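Local coordinates for protein nitrilotriacetate monooxygenase component B (Bacillus cereus ATCC 14579, PDB 3BPK) that probably works as an FMN-binding flavin reductase, the component that would use NAD(P)H to supply reduced flavin to a partner monooxygenase, at residues F32-T37 with P127-A132; V85-D90 with N133-C138; V94-E99 with E112-T117; E120-S125 with V162-V167. All blocks are in the same frame, centred on the assembly; numbering follows the deposited sequence. Where two conformers were deposited one is given.

Contact 1: residues F32-T37 with P127-A132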
loop_
_atom_site.group_PDB
_atom_site.type_symbol
_atom_site.label_atom_id
_atom_site.label_comp_id
_atom_site.label_asym_id
_atom_site.label_seq_id
_atom_site.Cartn_x
_atom_site.Cartn_y
_atom_site.Cartn_z
ATOM N N PHE B 32 -0.182 10.053 7.076
ATOM C CA PHE B 32 0.237 10.773 8.277
ATOM C C PHE B 32 -0.860 10.496 9.294
ATOM O O PHE B 32 -2.023 10.895 9.080
ATOM C CB PHE B 32 0.382 12.261 8.021
ATOM C CG PHE B 32 0.768 13.006 9.230
ATOM C CD1 PHE B 32 1.987 12.739 9.851
ATOM C CD2 PHE B 32 -0.083 14.002 9.764
ATOM C CE1 PHE B 32 2.351 13.420 11.011
ATOM C CE2 PHE B 32 0.280 14.675 10.916
ATOM C CZ PHE B 32 1.500 14.404 11.532
ATOM N N VAL B 33 -0.507 9.764 10.350
ATOM C CA VAL B 33 -1.541 9.189 11.240
ATOM C C VAL B 33 -1.473 9.809 12.627
ATOM O O VAL B 33 -0.395 9.799 13.260
ATOM C CB VAL B 33 -1.336 7.665 11.403
ATOM C CG1 VAL B 33 -2.409 7.056 12.342
ATOM C CG2 VAL B 33 -1.429 6.955 10.037
ATOM N N THR B 34 -2.618 10.332 13.099
ATOM C CA THR B 34 -2.698 10.852 14.478
ATOM C C THR B 34 -3.503 9.885 15.335
ATOM O O THR B 34 -4.427 9.191 14.863
ATOM C CB THR B 34 -3.313 12.272 14.584
ATOM O OG1 THR B 34 -4.600 12.305 13.951
ATOM C CG2 THR B 34 -2.387 13.275 13.935
ATOM N N SER B 35 -3.139 9.851 16.613
ATOM C CA SER B 35 -3.723 8.920 17.562
ATOM C C SER B 35 -3.493 9.546 18.939
ATOM O O SER B 35 -2.661 10.463 19.083
ATOM C CB SER B 35 -3.031 7.533 17.452
ATOM O OG SER B 35 -1.644 7.602 17.798
ATOM N N VAL B 36 -4.227 9.066 19.942
ATOM C CA VAL B 36 -4.171 9.705 21.279
ATOM C C VAL B 36 -3.815 8.667 22.337
ATOM O O VAL B 36 -4.343 7.545 22.295
ATOM C CB VAL B 36 -5.524 10.405 21.611
ATOM C CG1 VAL B 36 -5.489 10.986 23.036
ATOM C CG2 VAL B 36 -5.779 11.555 20.603
ATOM N N THR B 37 -2.917 9.046 23.267
ATOM C CA THR B 37 -2.511 8.130 24.352
ATOM C C THR B 37 -3.570 8.077 25.459
ATOM O O THR B 37 -4.479 8.920 25.495
ATOM C CB THR B 37 -1.176 8.558 25.001
ATOM O OG1 THR B 37 -1.381 9.759 25.784
ATOM C CG2 THR B 37 -0.064 8.799 23.968
ATOM N N PRO B 127 -8.340 13.896 17.450
ATOM C CA PRO B 127 -8.185 15.014 16.513
ATOM C C PRO B 127 -7.269 14.667 15.338
ATOM O O PRO B 127 -6.411 13.768 15.458
ATOM C CB PRO B 127 -7.462 16.077 17.333
ATOM C CG PRO B 127 -7.605 15.681 18.743
ATOM C CD PRO B 127 -7.742 14.187 18.774
ATOM N N GLY B 128 -7.437 15.396 14.241
ATOM C CA GLY B 128 -6.463 15.403 13.155
ATOM C C GLY B 128 -5.678 16.700 13.180
ATOM O O GLY B 128 -5.630 17.409 14.213
ATOM N N VAL B 129 -5.055 17.007 12.045
ATOM C CA VAL B 129 -4.369 18.281 11.868
ATOM C C VAL B 129 -5.012 19.101 10.749
ATOM O O VAL B 129 -5.385 18.568 9.703
ATOM C CB VAL B 129 -2.846 18.118 11.647
ATOM C CG1 VAL B 129 -2.202 17.426 12.864
ATOM C CG2 VAL B 129 -2.500 17.370 10.336
ATOM N N LYS B 130 -5.096 20.415 10.973
ATOM C CA LYS B 130 -5.709 21.321 10.029
ATOM C C LYS B 130 -4.934 21.456 8.714
ATOM O O LYS B 130 -5.538 21.699 7.668
ATOM C CB LYS B 130 -5.838 22.707 10.712
ATOM C CG LYS B 130 -6.562 23.726 9.894
ATOM C CD LYS B 130 -6.608 25.047 10.696
ATOM C CE LYS B 130 -7.038 26.227 9.826
ATOM N NZ LYS B 130 -8.480 26.043 9.599
ATOM N N GLU B 131 -3.600 21.276 8.773
ATOM C CA GLU B 131 -2.745 21.462 7.615
ATOM C C GLU B 131 -3.027 20.484 6.456
ATOM O O GLU B 131 -2.738 20.814 5.289
ATOM C CB GLU B 131 -1.270 21.379 8.006
ATOM C CG GLU B 131 -0.749 22.591 8.835
ATOM C CD GLU B 131 -1.158 22.618 10.305
ATOM O OE1 GLU B 131 -1.735 21.641 10.816
ATOM O OE2 GLU B 131 -0.878 23.667 10.955
ATOM N N ALA B 132 -3.591 19.298 6.746
ATOM C CA ALA B 132 -3.921 18.365 5.660
ATOM C C ALA B 132 -5.049 18.875 4.778
ATOM O O ALA B 132 -6.005 19.501 5.283
ATOM C CB ALA B 132 -4.319 17.009 6.244
#
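In the flavin reductase-like domain, the short strand 128-129, part of a small separate two-stranded sheet, runs obliquely past strand 28-36 of the main antiparallel sheet, roughly in the opposite direction. The two segments do not pair as strands: T34 CA and G128 CA, the closest CA atoms, stand 6.1 Å apart, and side chains bridge the gap. F32, T34 and V36, alternate residues of the strand, all point toward P127-A132. The central polar link is T34 OG1 donating to P127 O at 2.8 Å. It lies in the carbonyl plane on a lone pair, with a C=O...O angle of 141°. Chi1 of 55° sets OG1 in the crowded position between backbone N and carbonyl carbon, and T34 CG2 lies 4.3 Å from V129 CG1. On one side of this bond V36 CG2 meets the proline ring at P127 CD (3.8 Å). On the other, F32 CG is anti to its backbone N (chi1 178°), and the ring edge at F32 CE2 comes to V129 CG2 at 3.9 Å, near the ring plane. H87 links the two segments, its ND1 bonded to F32 O and its NE2 to V129 N. A single buried hydroxyl thus satisfies the carbonyl of P127, while hydrophobic contacts flank it. The two imidazole bonds, one to a carbonyl and one to an N-H, are consistent with a neutral H87 carrying its proton on ND1.

Contact 2: residues V85-D90 with N133-C138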
loop_
_atom_site.group_PDB
_atom_site.type_symbol
_atom_site.label_atom_id
_atom_site.label_comp_id
_atom_site.label_asym_id
_atom_site.label_seq_id
_atom_site.Cartn_x
_atom_site.Cartn_y
_atom_site.Cartn_z
ATOM N N VAL B 85 -6.801 9.045 13.028
ATOM C CA VAL B 85 -7.072 9.811 11.796
ATOM C C VAL B 85 -5.941 9.573 10.795
ATOM O O VAL B 85 -4.748 9.669 11.161
ATOM C CB VAL B 85 -7.194 11.339 12.095
ATOM C CG1 VAL B 85 -7.514 12.152 10.805
ATOM C CG2 VAL B 85 -8.315 11.623 13.136
ATOM N N VAL B 86 -6.314 9.338 9.533
ATOM C CA VAL B 86 -5.330 9.146 8.468
ATOM C C VAL B 86 -5.376 10.367 7.557
ATOM O O VAL B 86 -6.446 10.678 6.999
ATOM C CB VAL B 86 -5.621 7.871 7.653
ATOM C CG1 VAL B 86 -4.619 7.791 6.470
ATOM C CG2 VAL B 86 -5.510 6.642 8.557
ATOM N N HIS B 87 -4.239 11.043 7.404
ATOM C CA HIS B 87 -4.165 12.219 6.555
ATOM C C HIS B 87 -3.362 11.876 5.313
ATOM O O HIS B 87 -2.349 11.149 5.387
ATOM C CB HIS B 87 -3.430 13.372 7.265
ATOM C CG HIS B 87 -4.016 13.732 8.594
ATOM N ND1 HIS B 87 -3.778 12.981 9.730
ATOM C CD2 HIS B 87 -4.789 14.787 8.989
ATOM C CE1 HIS B 87 -4.398 13.547 10.766
ATOM N NE2 HIS B 87 -5.036 14.630 10.338
ATOM N N ILE B 88 -3.790 12.417 4.183
ATOM C CA ILE B 88 -2.971 12.335 2.961
ATOM C C ILE B 88 -1.806 13.328 3.100
ATOM O O ILE B 88 -1.982 14.490 3.512
ATOM C CB ILE B 88 -3.807 12.710 1.717
ATOM C CG1 ILE B 88 -4.984 11.729 1.567
ATOM C CG2 ILE B 88 -2.941 12.748 0.449
ATOM C CD1 ILE B 88 -4.581 10.257 1.552
ATOM N N SER B 89 -0.607 12.847 2.794
ATOM C CA SER B 89 0.611 13.675 2.841
ATOM C C SER B 89 0.818 14.371 1.520
ATOM O O SER B 89 0.752 13.759 0.450
ATOM C CB SER B 89 1.850 12.804 3.162
ATOM O OG SER B 89 1.692 12.129 4.388
ATOM N N ASP B 90 1.118 15.661 1.601
ATOM C CA ASP B 90 1.282 16.446 0.385
ATOM C C ASP B 90 2.392 17.491 0.504
ATOM O O ASP B 90 2.935 17.723 1.608
ATOM C CB ASP B 90 -0.066 17.036 -0.094
ATOM C CG ASP B 90 -0.567 18.166 0.779
ATOM O OD1 ASP B 90 0.244 19.038 1.179
ATOM O OD2 ASP B 90 -1.790 18.186 1.045
ATOM N N ASN B 133 -4.956 18.587 3.473
ATOM C CA ASN B 133 -6.014 18.900 2.525
ATOM C C ASN B 133 -7.049 17.756 2.414
ATOM O O ASN B 133 -8.172 17.958 1.966
ATOM C CB ASN B 133 -5.388 19.258 1.167
ATOM C CG ASN B 133 -4.605 20.579 1.223
ATOM O OD1 ASN B 133 -5.203 21.648 1.109
ATOM N ND2 ASN B 133 -3.276 20.510 1.410
ATOM N N ILE B 134 -6.647 16.534 2.786
ATOM C CA ILE B 134 -7.596 15.424 2.830
ATOM C C ILE B 134 -7.262 14.640 4.080
ATOM O O ILE B 134 -6.084 14.307 4.344
ATOM C CB ILE B 134 -7.487 14.469 1.597
ATOM C CG1 ILE B 134 -7.733 15.216 0.271
ATOM C CG2 ILE B 134 -8.488 13.246 1.763
ATOM C CD1 ILE B 134 -7.493 14.356 -0.981
ATOM N N ARG B 135 -8.279 14.397 4.888
ATOM C CA ARG B 135 -8.108 13.489 6.016
ATOM C C ARG B 135 -9.328 12.636 6.249
ATOM O O ARG B 135 -10.457 12.978 5.843
ATOM C CB ARG B 135 -7.689 14.244 7.255
ATOM C CG ARG B 135 -8.795 15.031 7.935
ATOM C CD ARG B 135 -8.253 15.775 9.178
ATOM N NE ARG B 135 -9.386 16.238 9.967
ATOM C CZ ARG B 135 -10.141 17.306 9.674
ATOM N NH1 ARG B 135 -9.855 18.110 8.656
ATOM N NH2 ARG B 135 -11.190 17.558 10.433
HETATM N N MSE B 136 -9.095 11.503 6.899
HETATM C CA MSE B 136 -10.125 10.489 7.066
HETATM C C MSE B 136 -10.178 10.062 8.508
HETATM O O MSE B 136 -9.183 9.581 9.053
HETATM C CB MSE B 136 -9.750 9.265 6.216
HETATM C CG MSE B 136 -9.868 9.563 4.689
HETATM SE SE MSE B 136 -9.006 8.196 3.608
HETATM C CE MSE B 136 -7.207 8.873 3.863
ATOM N N GLU B 137 -11.343 10.233 9.124
ATOM C CA GLU B 137 -11.537 9.740 10.489
ATOM C C GLU B 137 -11.755 8.258 10.356
ATOM O O GLU B 137 -12.612 7.817 9.547
ATOM C CB GLU B 137 -12.771 10.363 11.136
ATOM C CG GLU B 137 -12.687 11.878 11.268
ATOM C CD GLU B 137 -13.938 12.493 11.896
ATOM O OE1 GLU B 137 -14.626 11.796 12.677
ATOM O OE2 GLU B 137 -14.176 13.692 11.624
ATOM N N CYS B 138 -10.967 7.494 11.127
ATOM C CA CYS B 138 -11.100 6.031 11.077
ATOM C C CYS B 138 -11.452 5.391 12.410
ATOM O O CYS B 138 -11.004 5.855 13.485
ATOM C CB CYS B 138 -9.801 5.404 10.611
ATOM S SG CYS B 138 -9.379 5.843 8.898
HETATM O O HOH W 1 -3.515 16.448 2.367
#
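Strands 85-88 and 134-138 lie antiparallel, 4.6 Å apart at the closest approach of their axes, and their side chains mesh on both faces of the sheet. V86 and M136 form the hydrogen-bonded pair, the N-H of each meeting the carbonyl of the other in its plane; I88 N donates to I134 O farther along. On the face carrying V86, the selenomethionine M136 bends at chi3 (-80°), and its CE methyl rests in the notch between two side chains, touching V86 CG1 and I88 CD1, each at 3.8 Å. V86 CG2 turns the other way, toward C138 SG. I88 and I134 run side by side, with I88 CG1 nestled against I134 CB at 3.7 Å. On the opposite face, H87 and R135 make a non-hydrogen-bonded pair and point the same way. R135 CB packs 3.4 Å from H87 CD2. Chi1 of 75° and an extended chain from CG to NE then bring R135 CD alongside H87 CD2 and NE2; V85 CG1 fits against the same R135 CD from farther along the strand (4.0 Å). Where the strands part, N133 ND2 donates to D90 OD2 (2.8 Å) from above the carboxylate plane, and D90 OD1 is held by S92. A water bridges the strands here: it donates to I88 O and D90 OD2 and accepts from I134 N. L182 packs on I88 and I134, and I25 of the second subunit also touches I88. Such a tightly interdigitated antiparallel ladder, splayed at one end, belongs to the central sheet of the domain, consistent with the split-barrel fold of FMN-binding flavin reductases.

Contact 3: residues V94-E99 with E112-T117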
loop_
_atom_site.group_PDB
_atom_site.type_symbol
_atom_site.label_atom_id
_atom_site.label_comp_id
_atom_site.label_asym_id
_atom_site.label_seq_id
_atom_site.Cartn_x
_atom_site.Cartn_y
_atom_site.Cartn_z
ATOM N N VAL B 94 4.691 18.539 3.936
ATOM C CA VAL B 94 5.645 17.447 4.099
ATOM C C VAL B 94 6.852 17.836 4.974
ATOM O O VAL B 94 7.406 16.997 5.678
ATOM C CB VAL B 94 6.089 16.842 2.729
ATOM C CG1 VAL B 94 6.844 17.916 1.877
ATOM C CG2 VAL B 94 6.912 15.570 2.942
ATOM N N ALA B 95 7.226 19.118 4.959
ATOM C CA ALA B 95 8.290 19.549 5.872
ATOM C C ALA B 95 7.939 19.245 7.345
ATOM O O ALA B 95 8.780 18.711 8.088
ATOM C CB ALA B 95 8.662 21.042 5.666
ATOM N N ALA B 96 6.699 19.570 7.748
ATOM C CA ALA B 96 6.241 19.325 9.105
ATOM C C ALA B 96 6.066 17.830 9.331
ATOM O O ALA B 96 6.405 17.327 10.396
ATOM C CB ALA B 96 4.942 20.077 9.378
ATOM N N ILE B 97 5.525 17.121 8.338
ATOM C CA ILE B 97 5.389 15.649 8.480
ATOM C C ILE B 97 6.778 15.051 8.777
ATOM O O ILE B 97 6.933 14.204 9.647
ATOM C CB ILE B 97 4.779 14.981 7.222
ATOM C CG1 ILE B 97 3.333 15.434 7.021
ATOM C CG2 ILE B 97 4.886 13.481 7.328
ATOM C CD1 ILE B 97 2.759 15.097 5.652
ATOM N N ASN B 98 7.789 15.496 8.043
ATOM C CA ASN B 98 9.139 14.943 8.272
ATOM C C ASN B 98 9.639 15.178 9.691
ATOM O O ASN B 98 10.311 14.319 10.278
ATOM C CB ASN B 98 10.130 15.510 7.263
ATOM C CG ASN B 98 11.486 14.820 7.333
ATOM O OD1 ASN B 98 12.509 15.462 7.604
ATOM N ND2 ASN B 98 11.497 13.509 7.105
ATOM N N GLU B 99 9.312 16.350 10.233
ATOM C CA GLU B 99 9.683 16.682 11.610
ATOM C C GLU B 99 9.104 15.703 12.605
ATOM O O GLU B 99 9.716 15.420 13.650
ATOM C CB GLU B 99 9.218 18.079 11.965
ATOM C CG GLU B 99 10.041 19.136 11.336
ATOM C CD GLU B 99 9.918 20.448 12.049
ATOM O OE1 GLU B 99 9.686 20.446 13.278
ATOM O OE2 GLU B 99 10.061 21.482 11.376
ATOM N N GLU B 112 2.525 19.002 18.170
ATOM C CA GLU B 112 2.924 20.305 18.724
ATOM C C GLU B 112 4.399 20.636 18.418
ATOM O O GLU B 112 4.738 21.808 18.071
ATOM C CB GLU B 112 2.592 20.374 20.228
ATOM C CG GLU B 112 1.094 20.247 20.556
ATOM C CD GLU B 112 0.210 21.400 20.077
ATOM O OE1 GLU B 112 0.725 22.408 19.523
ATOM O OE2 GLU B 112 -1.024 21.266 20.213
ATOM N N LEU B 113 5.288 19.638 18.497
ATOM C CA LEU B 113 6.686 19.843 18.115
ATOM C C LEU B 113 6.826 20.378 16.685
ATOM O O LEU B 113 7.631 21.285 16.426
ATOM C CB LEU B 113 7.471 18.538 18.255
ATOM C CG LEU B 113 8.955 18.545 17.837
ATOM C CD1 LEU B 113 9.857 18.860 19.038
ATOM C CD2 LEU B 113 9.364 17.195 17.192
ATOM N N ALA B 114 6.042 19.803 15.761
ATOM C CA ALA B 114 6.133 20.164 14.340
ATOM C C ALA B 114 5.331 21.426 13.960
ATOM O O ALA B 114 5.266 21.806 12.779
ATOM C CB ALA B 114 5.719 18.952 13.480
ATOM N N LYS B 115 4.736 22.076 14.964
ATOM C CA LYS B 115 4.004 23.344 14.753
ATOM C C LYS B 115 2.751 23.091 13.902
ATOM O O LYS B 115 2.281 23.989 13.181
ATOM C CB LYS B 115 4.915 24.443 14.149
ATOM C CG LYS B 115 6.133 24.715 15.033
ATOM C CD LYS B 115 6.884 25.941 14.583
ATOM C CE LYS B 115 8.127 26.138 15.420
ATOM N NZ LYS B 115 9.258 25.666 14.623
ATOM N N LEU B 116 2.197 21.880 14.020
ATOM C CA LEU B 116 0.949 21.545 13.325
ATOM C C LEU B 116 -0.223 21.848 14.247
ATOM O O LEU B 116 -0.035 22.085 15.456
ATOM C CB LEU B 116 0.977 20.064 12.926
ATOM C CG LEU B 116 1.953 19.722 11.791
ATOM C CD1 LEU B 116 2.075 18.196 11.687
ATOM C CD2 LEU B 116 1.562 20.315 10.410
ATOM N N THR B 117 -1.429 21.861 13.689
ATOM C CA THR B 117 -2.587 22.423 14.403
ATOM C C THR B 117 -3.703 21.406 14.566
ATOM O O THR B 117 -4.315 20.998 13.561
ATOM C CB THR B 117 -3.146 23.594 13.558
ATOM O OG1 THR B 117 -2.086 24.493 13.224
ATOM C CG2 THR B 117 -4.269 24.339 14.273
HETATM O O HOH W 2 7.485 22.168 11.290
#
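E99, on helix 94-100, lays its side chain along the end of helix 110-113. E99 CB rests against A114 CB at 3.9 Å, the apolar start of the contact. CG leaves anti to the carbonyl carbon (chi1 -74°), and the chain stays extended beyond it (chi2 -159°), which carries the carboxylate past the backbone of A114. There E99 OE1 lies 3.7 Å from A114 CA and 3.9 Å from L113 O, a contact without a hydrogen bond. OE2 receives a weak hydrogen bond from a water, which also donates to A114 O at 2.7 Å, so the glutamate reaches the carbonyl through solvent. The ammonium of K115 lies near, with K115 NZ 5.4 Å from E99 OE2, and may add a modest electrostatic attraction without a salt bridge. One turn earlier, A96 makes the tighter apolar contact: A96 CB meets L116 CD2 at 3.5 Å, while A114 CB sits on A96 O at 3.6 Å. L113 joins at the border, its CD2 reaching E99 O. The chain can bring A114 and L116 to the same helix because K115 breaks the helical path with a positive phi of 67°, closing a Schellman motif; its N is bonded back to E112 O. The small alanines let the backbones come close, A96 CA lying 5.3 Å from A114 CA. The contact therefore joins helix 94-100 to the C-terminal end of helix 110-113 beside strand 28-36, where F32 is touched by both I97 and L116, while V94 and N98 pack on L202 of the second subunit.

Contact 4: residues E120-S125 with V162-V167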
loop_
_atom_site.group_PDB
_atom_site.type_symbol
_atom_site.label_atom_id
_atom_site.label_comp_id
_atom_site.label_asym_id
_atom_site.label_seq_id
_atom_site.Cartn_x
_atom_site.Cartn_y
_atom_site.Cartn_z
ATOM N N GLU B 120 -10.505 19.137 15.812
ATOM C CA GLU B 120 -11.347 18.094 16.384
ATOM C C GLU B 120 -12.112 17.341 15.296
ATOM O O GLU B 120 -12.508 17.917 14.270
ATOM C CB GLU B 120 -12.296 18.663 17.454
ATOM C CG GLU B 120 -11.743 18.537 18.874
ATOM C CD GLU B 120 -12.563 19.307 19.913
ATOM O OE1 GLU B 120 -13.694 19.738 19.582
ATOM O OE2 GLU B 120 -12.067 19.483 21.055
ATOM N N SER B 121 -12.278 16.034 15.511
ATOM C CA SER B 121 -13.016 15.163 14.597
ATOM C C SER B 121 -14.515 15.192 14.928
ATOM O O SER B 121 -14.899 15.535 16.072
ATOM C CB SER B 121 -12.498 13.722 14.727
ATOM O OG SER B 121 -11.219 13.636 14.117
ATOM N N GLU B 122 -15.342 14.840 13.937
ATOM C CA GLU B 122 -16.809 14.909 14.045
ATOM C C GLU B 122 -17.417 13.635 14.650
ATOM O O GLU B 122 -18.359 13.717 15.476
ATOM C CB GLU B 122 -17.418 15.131 12.648
ATOM C CG GLU B 122 -17.088 16.493 12.048
ATOM C CD GLU B 122 -17.569 16.649 10.599
ATOM O OE1 GLU B 122 -18.338 15.795 10.134
ATOM O OE2 GLU B 122 -17.205 17.629 9.956
ATOM N N VAL B 123 -16.871 12.468 14.273
ATOM C CA VAL B 123 -17.440 11.172 14.660
ATOM C C VAL B 123 -16.591 10.553 15.758
ATOM O O VAL B 123 -17.105 10.085 16.769
ATOM C CB VAL B 123 -17.540 10.181 13.439
ATOM C CG1 VAL B 123 -18.067 8.834 13.876
ATOM C CG2 VAL B 123 -18.379 10.767 12.318
ATOM N N ILE B 124 -15.277 10.579 15.574
ATOM C CA ILE B 124 -14.374 9.977 16.558
ATOM C C ILE B 124 -13.832 11.054 17.481
ATOM O O ILE B 124 -14.052 12.248 17.233
ATOM C CB ILE B 124 -13.208 9.210 15.847
ATOM C CG1 ILE B 124 -12.343 10.149 14.984
ATOM C CG2 ILE B 124 -13.769 8.062 14.996
ATOM C CD1 ILE B 124 -11.113 9.430 14.402
ATOM N N SER B 125 -13.124 10.598 18.522
ATOM C CA SER B 125 -12.578 11.420 19.618
ATOM C C SER B 125 -11.070 11.698 19.497
ATOM O O SER B 125 -10.423 12.182 20.445
ATOM C CB SER B 125 -12.831 10.725 20.968
ATOM O OG SER B 125 -11.833 9.757 21.224
ATOM N N VAL B 162 -13.112 4.017 7.287
ATOM C CA VAL B 162 -13.324 5.475 7.216
ATOM C C VAL B 162 -14.773 5.781 7.597
ATOM O O VAL B 162 -15.726 5.237 6.992
ATOM C CB VAL B 162 -13.037 6.031 5.796
ATOM C CG1 VAL B 162 -13.259 7.562 5.748
ATOM C CG2 VAL B 162 -11.630 5.651 5.340
ATOM N N VAL B 163 -14.932 6.631 8.614
ATOM C CA VAL B 163 -16.280 7.047 9.064
ATOM C C VAL B 163 -16.593 8.520 8.711
ATOM O O VAL B 163 -17.750 8.943 8.801
ATOM C CB VAL B 163 -16.505 6.758 10.554
ATOM C CG1 VAL B 163 -16.475 5.253 10.783
ATOM C CG2 VAL B 163 -15.443 7.483 11.426
ATOM N N ARG B 164 -15.557 9.264 8.307
ATOM C CA ARG B 164 -15.761 10.619 7.766
ATOM C C ARG B 164 -14.605 10.991 6.866
ATOM O O ARG B 164 -13.447 10.730 7.208
ATOM C CB ARG B 164 -15.869 11.660 8.887
ATOM C CG ARG B 164 -16.457 12.999 8.417
ATOM C CD ARG B 164 -17.945 12.786 8.066
ATOM N NE ARG B 164 -18.850 13.013 9.198
ATOM C CZ ARG B 164 -19.728 12.137 9.677
ATOM N NH1 ARG B 164 -19.800 10.895 9.179
ATOM N NH2 ARG B 164 -20.534 12.505 10.686
ATOM N N PHE B 165 -14.935 11.573 5.712
ATOM C CA PHE B 165 -13.934 12.155 4.830
ATOM C C PHE B 165 -14.006 13.666 5.011
ATOM O O PHE B 165 -15.121 14.222 5.116
ATOM C CB PHE B 165 -14.264 11.909 3.373
ATOM C CG PHE B 165 -14.038 10.501 2.901
ATOM C CD1 PHE B 165 -12.767 10.078 2.518
ATOM C CD2 PHE B 165 -15.118 9.626 2.743
ATOM C CE1 PHE B 165 -12.573 8.787 1.987
ATOM C CE2 PHE B 165 -14.924 8.347 2.245
ATOM C CZ PHE B 165 -13.639 7.932 1.864
ATOM N N HIS B 166 -12.843 14.330 5.017
ATOM C CA HIS B 166 -12.742 15.798 5.010
ATOM C C HIS B 166 -11.863 16.143 3.822
ATOM O O HIS B 166 -10.726 15.682 3.746
ATOM C CB HIS B 166 -12.060 16.299 6.266
ATOM C CG HIS B 166 -12.806 15.966 7.525
ATOM N ND1 HIS B 166 -13.847 16.742 7.991
ATOM C CD2 HIS B 166 -12.704 14.914 8.376
ATOM C CE1 HIS B 166 -14.330 16.196 9.103
ATOM N NE2 HIS B 166 -13.659 15.080 9.351
ATOM N N VAL B 167 -12.390 16.922 2.874
ATOM C CA VAL B 167 -11.692 17.173 1.606
ATOM C C VAL B 167 -11.692 18.653 1.270
ATOM O O VAL B 167 -12.758 19.268 1.292
ATOM C CB VAL B 167 -12.350 16.403 0.431
ATOM C CG1 VAL B 167 -11.607 16.677 -0.884
ATOM C CG2 VAL B 167 -12.457 14.856 0.731
#
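The charged part of this contact centres on E122, in the loop between strands 118-119 and 128-129. R164 NE donates to E122 OE1 at 3.0 Å in a salt bridge that is nearly straight (164°); it lies in the guanidinium plane but meets the carboxylate from above its plane. The two groups are turned 61° apart. Bends at chi2 and chi3 bring the guanidinium back along its own strand, where NH1 makes a weak bond to V163 O. E122 OE2 approaches the edge of the H166 ring at H166 CE1 (3.3 Å), the carboxylate and ring almost perpendicular. A methyl-on-guanidinium contact comes next: V123 CG2 sits over one face, 3.2 Å from R164 NH2. The apolar contacts are V123 CG1 and I124 CG2 on V163 CG2, at 3.8 and 4.0 Å. V163 and R164 together face E137 in a classic beta bulge. E137 is the second-shell residue: its carboxylate accepts the N-H groups of E122, V123 and I124 and also binds H166 NE2. With OE1 held by R164 NE and by S6 OG of the second subunit, E122 is probably ionised, and one carboxylate oxygen connects the loop, strand 155-168 and the second subunit.

In the fold
Following the chain from the N terminus, strand 28-36 opens contact 1 and strand 83-88 then opens contact 2. Helix 94-100 next opens contact 3, which closes after only a short loop, so it nests inside the loops of both. Residues 120-125 open contact 4 before contact 1 closes at 127-132 and contact 2 at 133-138; contact 4 closes last, on strand 155-168. Contacts 1, 2 and 4 thus cross one another, whereas 3 and 4 lie in series. Contacts 1, 2 and 4 reach the same sheet: H87 joins 1 to 2, E137 joins 2 to 4, and T117 with E131 links the helical contact 3 to contact 1.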